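Local coordinates for ribonucleoside-diphosphate reductase, alpha chain (Actinobacillus ureae ATCC 25976, PDB 6DQX), which probably reduces ribonucleoside diphosphates to deoxyribonucleotides as the catalytic subunit of a class Id ribonucleotide reductase, at residues A[511-514]-A[519-522]. Residues are numbered along the deposited sequence; the frame is centred on the assembly and turned at random.
Sequences QRQK and GQSI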
loop_
_atom_site.group_PDB
_atom_site.type_symbol
_atom_site.label_atom_id
_atom_site.label_comp_id
_atom_site.label_asym_id
_atom_site.label_seq_id
_atom_site.Cartn_x
_atom_site.Cartn_y
_atom_site.Cartn_z
ATOM N N GLN A 511 13.063 -8.829 -37.869
ATOM C CA GLN A 511 14.371 -8.966 -38.487
ATOM C C GLN A 511 15.509 -8.602 -37.556
ATOM O O GLN A 511 16.481 -9.350 -37.472
ATOM C CB GLN A 511 14.448 -8.156 -39.771
ATOM C CG GLN A 511 15.780 -8.258 -40.497
ATOM C CD GLN A 511 15.977 -7.191 -41.572
ATOM O OE1 GLN A 511 15.376 -6.107 -41.537
ATOM N NE2 GLN A 511 16.832 -7.510 -42.552
ATOM N N ARG A 512 15.402 -7.455 -36.856
ATOM C CA ARG A 512 16.470 -7.029 -35.967
ATOM C C ARG A 512 16.500 -7.770 -34.610
ATOM O O ARG A 512 17.533 -7.755 -33.945
ATOM C CB ARG A 512 16.468 -5.506 -35.784
ATOM C CG ARG A 512 15.344 -4.949 -34.894
ATOM C CD ARG A 512 15.488 -3.443 -34.709
ATOM N NE ARG A 512 15.027 -2.684 -35.850
ATOM C CZ ARG A 512 13.776 -2.277 -36.077
ATOM N NH1 ARG A 512 12.773 -2.524 -35.241
ATOM N NH2 ARG A 512 13.512 -1.589 -37.162
ATOM N N GLN A 513 15.409 -8.443 -34.244
ATOM C CA GLN A 513 15.330 -9.137 -32.958
ATOM C C GLN A 513 16.441 -10.143 -32.739
ATOM O O GLN A 513 16.882 -10.303 -31.599
ATOM C CB GLN A 513 13.975 -9.783 -32.734
ATOM C CG GLN A 513 13.724 -10.296 -31.311
ATOM C CD GLN A 513 13.894 -9.215 -30.249
ATOM O OE1 GLN A 513 13.095 -8.294 -30.163
ATOM N NE2 GLN A 513 14.967 -9.318 -29.455
ATOM N N LYS A 514 16.930 -10.793 -33.803
ATOM C CA LYS A 514 18.016 -11.756 -33.621
ATOM C C LYS A 514 19.305 -11.137 -33.092
ATOM O O LYS A 514 20.151 -11.850 -32.519
ATOM C CB LYS A 514 18.304 -12.558 -34.904
ATOM C CG LYS A 514 19.003 -11.786 -36.007
ATOM C CD LYS A 514 19.188 -12.651 -37.251
ATOM C CE LYS A 514 17.890 -12.811 -38.022
ATOM N NZ LYS A 514 17.426 -11.554 -38.662
ATOM N N GLY A 519 14.471 -6.764 -25.620
ATOM C CA GLY A 519 13.326 -6.583 -26.511
ATOM C C GLY A 519 13.243 -5.227 -27.125
ATOM O O GLY A 519 14.230 -4.443 -27.155
ATOM N N GLN A 520 12.051 -4.928 -27.645
ATOM C CA GLN A 520 11.834 -3.719 -28.370
ATOM C C GLN A 520 10.429 -3.167 -28.107
ATOM O O GLN A 520 9.470 -3.913 -28.199
ATOM C CB GLN A 520 11.942 -3.967 -29.905
ATOM C CG GLN A 520 13.214 -4.619 -30.380
ATOM C CD GLN A 520 13.107 -4.916 -31.867
ATOM O OE1 GLN A 520 12.942 -3.982 -32.673
ATOM N NE2 GLN A 520 13.111 -6.192 -32.232
ATOM N N SER A 521 10.335 -1.877 -27.775
ATOM C CA SER A 521 9.024 -1.219 -27.596
ATOM C C SER A 521 8.465 -0.857 -28.943
ATOM O O SER A 521 8.936 0.088 -29.569
ATOM C CB SER A 521 9.146 0.049 -26.741
ATOM O OG SER A 521 9.826 -0.277 -25.556
ATOM N N ILE A 522 7.491 -1.625 -29.389
ATOM C CA ILE A 522 6.957 -1.495 -30.710
ATOM C C ILE A 522 5.501 -1.057 -30.630
ATOM O O ILE A 522 4.620 -1.834 -30.218
ATOM C CB ILE A 522 7.110 -2.802 -31.499
ATOM C CG1 ILE A 522 8.603 -3.144 -31.631
ATOM C CG2 ILE A 522 6.359 -2.728 -32.836
ATOM C CD1 ILE A 522 9.441 -2.211 -32.514
#
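Gln520 reaches out of segment 519-522, in the loop after helix 502-513, and presents its side-chain amide to Arg512 and Gln513 on that helix. Its oxygen takes a nearly straight hydrogen bond from the guanidinium: Arg512 NH1 lies 3.0 Å from Gln520 OE1, in the carbonyl plane, and OE1 sits at the guanidinium edge, in its plane. The two flat groups are turned 79° against each other. The aliphatic part of Arg512 lies against the amide, with CD 3.3 Å from Gln520 OE1. On the nitrogen side, Gln520 NE2 donates to Gln513 OE1 at 2.9 Å, from above that carbonyl's plane rather than along a lone pair. Gln513 brings its oxygen there by a bend at chi2 (56°), while Gln520 runs out straight (chi2 174°), carrying its amide to the helix. NE2 has a second acceptor in Ala509 O; the guanidinium can only donate and the Ala509 carbonyl only accept, which fixes which end of the buried amide is oxygen. Arg512 NE donates to Asn373 OD1, the guanidinium makes a cation-pi contact with Trp353, and Gln513 NE2 is bonded to Gln518 O. Ile522 CD1 approaches the guanidinium edge at 4.3 Å from Arg512 NH1. The arrangement is a helix-to-strand connection in the ribonucleotide reductase barrel domain: the chain reverses and runs back along the flank of helix 502-513, Ile522 packing on Ile506 and Ala509, before strand 524-525.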